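Local coordinates for protein ATP-dependent DNA helicase (Mycobacterium smegmatis, PDB 5V9X) that unwinds RNA:DNA hybrids as an ATP-driven motor that tracks 3'-to-5' along single-stranded DNA, at residues 495-498 with 499-502; 799-802 with 803-806; 812-815 with 816-819. One frame throughout, in Å; residues are numbered along the deposited sequence.

Interaction 1: residues 495-498 with 499-502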
# COMPACT_ATOMS: atom_id res chain seq x y z
N LEU A 495 -12.85 1.99 21.06
CA LEU A 495 -13.78 3.02 20.61
C LEU A 495 -14.63 3.53 21.77
O LEU A 495 -15.38 2.74 22.37
CB LEU A 495 -14.67 2.47 19.50
CG LEU A 495 -15.73 3.42 18.92
CD1 LEU A 495 -15.08 4.65 18.30
CD2 LEU A 495 -16.59 2.70 17.89
N PRO A 496 -14.55 4.81 22.12
CA PRO A 496 -15.43 5.34 23.16
C PRO A 496 -16.88 5.31 22.69
O PRO A 496 -17.19 5.62 21.54
CB PRO A 496 -14.93 6.78 23.35
CG PRO A 496 -13.56 6.81 22.74
CD PRO A 496 -13.60 5.82 21.62
N ARG A 497 -17.77 4.91 23.60
CA ARG A 497 -19.20 4.90 23.28
C ARG A 497 -19.69 6.29 22.87
O ARG A 497 -20.63 6.40 22.08
CB ARG A 497 -20.01 4.37 24.46
CG ARG A 497 -21.49 4.18 24.17
CD ARG A 497 -21.71 3.28 22.96
NE ARG A 497 -23.12 2.97 22.73
CZ ARG A 497 -23.72 1.87 23.15
NH1 ARG A 497 -23.04 0.96 23.84
NH2 ARG A 497 -25.00 1.66 22.89
N SER A 498 -19.05 7.34 23.39
CA SER A 498 -19.41 8.70 22.99
C SER A 498 -19.11 8.93 21.51
O SER A 498 -19.93 9.51 20.79
CB SER A 498 -18.67 9.71 23.85
OG SER A 498 -17.27 9.56 23.74
N ALA A 499 -17.95 8.47 21.04
CA ALA A 499 -17.63 8.60 19.62
C ALA A 499 -18.57 7.75 18.76
O ALA A 499 -18.91 8.15 17.64
CB ALA A 499 -16.17 8.21 19.37
N PHE A 500 -18.98 6.59 19.27
CA PHE A 500 -19.93 5.76 18.54
C PHE A 500 -21.26 6.47 18.37
O PHE A 500 -21.78 6.59 17.26
CB PHE A 500 -20.10 4.42 19.26
CG PHE A 500 -21.06 3.48 18.58
CD1 PHE A 500 -20.67 2.77 17.45
CD2 PHE A 500 -22.33 3.28 19.09
CE1 PHE A 500 -21.54 1.90 16.83
CE2 PHE A 500 -23.21 2.41 18.47
CZ PHE A 500 -22.81 1.72 17.34
N GLU A 501 -21.84 6.94 19.48
CA GLU A 501 -23.11 7.66 19.40
C GLU A 501 -22.97 8.94 18.59
O GLU A 501 -23.88 9.33 17.86
CB GLU A 501 -23.64 7.96 20.80
CG GLU A 501 -23.82 6.74 21.69
CD GLU A 501 -24.88 5.78 21.18
OE1 GLU A 501 -25.71 6.18 20.34
OE2 GLU A 501 -24.88 4.61 21.63
N ALA A 502 -21.82 9.62 18.71
CA ALA A 502 -21.58 10.82 17.91
C ALA A 502 -21.66 10.52 16.42
O ALA A 502 -22.22 11.30 15.65
CB ALA A 502 -20.23 11.43 18.27

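Interaction 2: residues 799-802 with 803-806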
# COMPACT_ATOMS: atom_id res chain seq x y z
N SER A 799 -20.22 10.62 -6.88
CA SER A 799 -20.16 11.93 -7.50
C SER A 799 -18.78 12.19 -8.09
O SER A 799 -17.77 11.69 -7.57
CB SER A 799 -20.51 13.02 -6.49
OG SER A 799 -19.72 12.90 -5.32
N PRO A 800 -18.69 12.94 -9.19
CA PRO A 800 -17.39 13.28 -9.75
C PRO A 800 -16.54 14.07 -8.77
O PRO A 800 -17.04 14.64 -7.79
CB PRO A 800 -17.74 14.12 -10.99
CG PRO A 800 -19.13 14.60 -10.75
CD PRO A 800 -19.80 13.51 -9.97
N LEU A 801 -15.23 14.10 -9.03
CA LEU A 801 -14.30 14.67 -8.07
C LEU A 801 -14.53 16.16 -7.89
O LEU A 801 -14.42 16.68 -6.77
CB LEU A 801 -12.86 14.40 -8.52
CG LEU A 801 -11.81 14.39 -7.41
CD1 LEU A 801 -12.25 13.51 -6.25
CD2 LEU A 801 -10.50 13.91 -7.97
N TRP A 802 -14.88 16.88 -8.96
CA TRP A 802 -15.18 18.30 -8.83
C TRP A 802 -16.37 18.53 -7.92
O TRP A 802 -16.45 19.56 -7.24
CB TRP A 802 -15.45 18.92 -10.21
CG TRP A 802 -16.73 18.46 -10.85
CD1 TRP A 802 -16.88 17.46 -11.76
CD2 TRP A 802 -18.04 19.01 -10.65
NE1 TRP A 802 -18.20 17.34 -12.13
CE2 TRP A 802 -18.93 18.28 -11.46
CE3 TRP A 802 -18.55 20.04 -9.85
CZ2 TRP A 802 -20.30 18.55 -11.50
CZ3 TRP A 802 -19.91 20.31 -9.89
CH2 TRP A 802 -20.77 19.56 -10.71
N HIS A 803 -17.31 17.58 -7.88
CA HIS A 803 -18.52 17.74 -7.07
C HIS A 803 -18.28 17.34 -5.62
O HIS A 803 -18.83 17.97 -4.71
CB HIS A 803 -19.65 16.92 -7.68
CG HIS A 803 -20.98 17.14 -7.02
ND1 HIS A 803 -21.65 16.13 -6.36
CD2 HIS A 803 -21.75 18.24 -6.91
CE1 HIS A 803 -22.79 16.62 -5.88
NE2 HIS A 803 -22.87 17.89 -6.20
N GLN A 804 -17.48 16.30 -5.39
CA GLN A 804 -17.05 15.99 -4.03
C GLN A 804 -16.37 17.19 -3.40
O GLN A 804 -16.69 17.59 -2.28
CB GLN A 804 -16.12 14.78 -4.02
CG GLN A 804 -16.81 13.43 -4.15
CD GLN A 804 -15.87 12.27 -3.91
OE1 GLN A 804 -14.72 12.45 -3.51
NE2 GLN A 804 -16.36 11.05 -4.15
N ARG A 805 -15.42 17.80 -4.13
CA ARG A 805 -14.69 18.95 -3.60
C ARG A 805 -15.63 20.10 -3.26
O ARG A 805 -15.54 20.69 -2.18
CB ARG A 805 -13.65 19.40 -4.62
CG ARG A 805 -12.53 18.41 -4.83
CD ARG A 805 -11.88 18.61 -6.18
NE ARG A 805 -10.68 17.81 -6.32
CZ ARG A 805 -10.08 17.56 -7.48
NH1 ARG A 805 -10.58 18.06 -8.60
NH2 ARG A 805 -8.98 16.83 -7.51
N GLN A 806 -16.54 20.43 -4.18
CA GLN A 806 -17.44 21.56 -3.96
C GLN A 806 -18.32 21.33 -2.73
O GLN A 806 -18.43 22.21 -1.86
CB GLN A 806 -18.30 21.79 -5.20
CG GLN A 806 -19.39 22.83 -5.03
CD GLN A 806 -20.17 23.07 -6.31
OE1 GLN A 806 -21.38 22.84 -6.37
NE2 GLN A 806 -19.47 23.53 -7.34

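Interaction 3: residues 812-815 with 816-819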
# COMPACT_ATOMS: atom_id res chain seq x y z
N LEU A 812 -17.18 21.86 4.91
CA LEU A 812 -16.14 22.13 5.90
C LEU A 812 -16.25 23.55 6.45
O LEU A 812 -16.05 23.78 7.65
CB LEU A 812 -14.76 21.91 5.30
CG LEU A 812 -13.59 22.23 6.23
CD1 LEU A 812 -13.65 21.37 7.49
CD2 LEU A 812 -12.26 22.06 5.52
N ASP A 813 -16.58 24.52 5.58
CA ASP A 813 -16.76 25.89 6.04
C ASP A 813 -17.84 25.99 7.11
O ASP A 813 -17.83 26.95 7.90
CB ASP A 813 -17.11 26.80 4.86
CG ASP A 813 -15.94 26.98 3.91
OD1 ASP A 813 -14.87 26.38 4.14
OD2 ASP A 813 -16.09 27.74 2.92
N ILE A 814 -18.76 25.04 7.16
CA ILE A 814 -19.75 24.98 8.23
C ILE A 814 -19.27 24.10 9.38
O ILE A 814 -19.61 24.37 10.54
CB ILE A 814 -21.10 24.49 7.68
CG1 ILE A 814 -21.51 25.32 6.46
CG2 ILE A 814 -22.18 24.54 8.75
CD1 ILE A 814 -21.61 26.81 6.74
N ALA A 815 -18.48 23.06 9.09
CA ALA A 815 -18.03 22.15 10.14
C ALA A 815 -16.90 22.73 10.97
O ALA A 815 -16.74 22.35 12.14
CB ALA A 815 -17.60 20.82 9.52
N ARG A 816 -16.10 23.64 10.40
CA ARG A 816 -15.08 24.33 11.19
C ARG A 816 -15.69 25.01 12.41
O ARG A 816 -15.01 25.17 13.43
CB ARG A 816 -14.36 25.37 10.33
CG ARG A 816 -13.50 24.81 9.20
CD ARG A 816 -12.65 25.92 8.59
NE ARG A 816 -11.89 25.48 7.43
CZ ARG A 816 -10.73 24.82 7.49
NH1 ARG A 816 -10.20 24.52 8.67
NH2 ARG A 816 -10.11 24.47 6.37
N LYS A 817 -16.95 25.42 12.32
CA LYS A 817 -17.64 26.03 13.44
C LYS A 817 -17.89 25.05 14.58
O LYS A 817 -18.07 25.49 15.73
CB LYS A 817 -18.97 26.62 12.98
CG LYS A 817 -18.85 27.65 11.86
CD LYS A 817 -20.22 28.05 11.33
CE LYS A 817 -20.13 29.20 10.34
NZ LYS A 817 -21.46 29.57 9.79
N TYR A 818 -17.91 23.75 14.31
CA TYR A 818 -18.15 22.73 15.32
C TYR A 818 -16.92 21.84 15.42
O TYR A 818 -16.77 20.90 14.62
CB TYR A 818 -19.39 21.90 14.99
CG TYR A 818 -20.59 22.72 14.59
CD1 TYR A 818 -21.54 23.11 15.53
CD2 TYR A 818 -20.78 23.11 13.27
CE1 TYR A 818 -22.65 23.86 15.16
CE2 TYR A 818 -21.88 23.86 12.89
CZ TYR A 818 -22.81 24.23 13.84
OH TYR A 818 -23.91 24.97 13.47
N PRO A 819 -16.01 22.09 16.37
CA PRO A 819 -14.78 21.28 16.44
C PRO A 819 -15.03 19.83 16.82
O PRO A 819 -14.13 19.00 16.62
CB PRO A 819 -13.95 22.00 17.50
CG PRO A 819 -14.96 22.67 18.37
CD PRO A 819 -16.08 23.08 17.45

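Interaction 1: residues 495-498 with 499-502
Arg497 lays its side chain alongside Phe500 and reaches past it to the carboxylate of Glu501, one helical turn further on. CG of Arg497 stands anti to the backbone N (chi1 -174°), and a bend at the next torsion brings NE close to the ring, 3.7 Å from Phe500 CD2. The guanidinium and phenyl planes are close to perpendicular, so this is not a parallel stack. Glu501, bent in its turn at chi2, presents one oxygen: Arg497 NE donates to Glu501 OE2 at 2.6 Å with an N-H...O angle of 165°, the acceptor lying in the guanidinium plane and met on its anti side. The guanidinium and carboxylate planes are nearly coplanar, 24° apart, but this is not a two-oxygen fork, because Arg497 NH2 adds merely a weak bond to the same OE2. NH2 has a firmer partner in Asp480, while Glu501 OE1 is bound by the hydroxyl of Tyr525; the i to i+4 salt bridge therefore belongs to a wider polar group whose outer members probably help to fix both side chains.

Beneath these polar ends runs the first turn of the helix. Pro496 occupies the N-cap position, and its O accepts from Phe500 N at 3.0 Å, followed by Glu501 N to Arg497 O and Ala502 N to Ser498 O. Separately, Leu495 divides its methyls: CD1 meets Ala499 CB at 3.9 Å, and CD2 approaches Phe500 CD1 at 4.1 Å.

Within the region assigned to the winged-helix family, helix 497-508 thereby starts against helix 461-471, where Leu495 and Phe500 both rest on Leu464, and against helix 479-488, whose Trp482 and Phe483 meet the Phe500 ring; Tyr525 links it to strand 523-526.

Interaction 2: residues 799-802 with 803-806
Pro800 O is gripped by two amides at the start of helix 801-815. Gln804 N donates at 3.0 Å and approaches nearly along the C=O axis, whereas His803 N, also at 3.0 Å, comes from above the carbonyl plane in a more bent bond. Pro800 occupies the N-cap position, right before the helix, and its carbonyl takes the first amides of the turn; Arg805 N to Leu801 O and Gln806 N to Trp802 O continue the helical pattern.

Side-chain packing starts with Trp802. Its CG takes the position between the backbone N and the carbonyl carbon (chi1 70°), which folds the indole back over the following residue. His803 CB then sits over the centre of the six-membered ring, 3.8 Å from its centroid and 6° off the normal, a nearly axial CH-pi contact. The imidazole continues beyond the CB, turning its edge to that indole face; centroids 5.4 Å apart and planes at 66° define an edge-to-face pair. At the imidazole's own edge lies Ser799 CB, 3.3 Å from His803 ND1, and Pro800 CG touches His803 CB. Elsewhere on the turn Leu801 covers one face of the Arg805 guanidinium: CG lies 3.6 Å above the plane, over its centre, with CD2 on the same face, above NH2. Beyond the turn, Arg805 NH2 forms a salt bridge to Glu574, and Gln804 OE1 a weak hydrogen bond to Arg781 of helix 774-786.

A leucine over the flat Arg805 guanidinium does not compete for its N-H groups, and NE and NH2 both find partners outside the turn. The buried charge is probably balanced by Glu574, linking this helix start to helix 574-578; the indole-imidazole contact, by contrast, probably rests mainly on dispersion and ring electrostatics.

Interaction 3: residues 812-815 with 816-819
Arg816 N, just beyond helix 801-815, still donates to Leu812 O at 2.8 Å in a nearly straight bond. The pattern then changes: Lys817 N makes a weak bond to Ile814 O, and Tyr818 N closes a type I beta turn from Ala815 to Tyr818 by donating to Ala815 O at 2.8 Å. That last donor stands above the carbonyl plane, 59° out of it, a tilt that goes with an i to i+3 turn bond.

The side chain of Arg816 runs back along the helix, extended from CG to NE, and crosses that of Leu812. Leu812 CG lies 3.7 Å above one guanidinium face, offset toward the rim, and CD2 comes within 3.3 Å of Arg816 NH2. On another side of the turn, Ile814 and Lys817 lie side by side, pointing the same way. Tyr818 brings its ring edge to the Ile814 carbonyl, CD2 being 3.2 Å from Ile814 O, while CE2 meets Ile814 CG2 at 4.2 Å.

With its face against leucine, Arg816 uses its polar rim elsewhere: NH1 donates to Gly771 O, and Asp813 OD1, 4.5 Å from NE, is too distant for a salt bridge and could add only a general electrostatic attraction. Arg816 thus combines a leucine-covered face with a hydrogen bond to the loop at Gly771, while the Tyr818 ring, edge-on to Ile814 O, probably gains from its cation-pi partner Lys510.

How the interactions relate
From the N terminus, interaction 1 comes first, at the start of helix 497-508 in the range of the winged-helix family; interactions 2 and 3 follow much later, at the two ends of helix 801-815 in the DEAD/H-associated range. Each closes only a local turn, so the three are in series, without nesting or crossing. Interactions 2 and 3 have centres about 19 Å apart, and both ends of their shared helix pack on helix 774-786. Interaction 3 is about 20 Å, centre to centre, from interaction 1, and Tyr818 meets Lys510, shortly after helix 497-508. Interaction 2 lies nearest the bound nucleic acid, its nearest atom about 9 Å away.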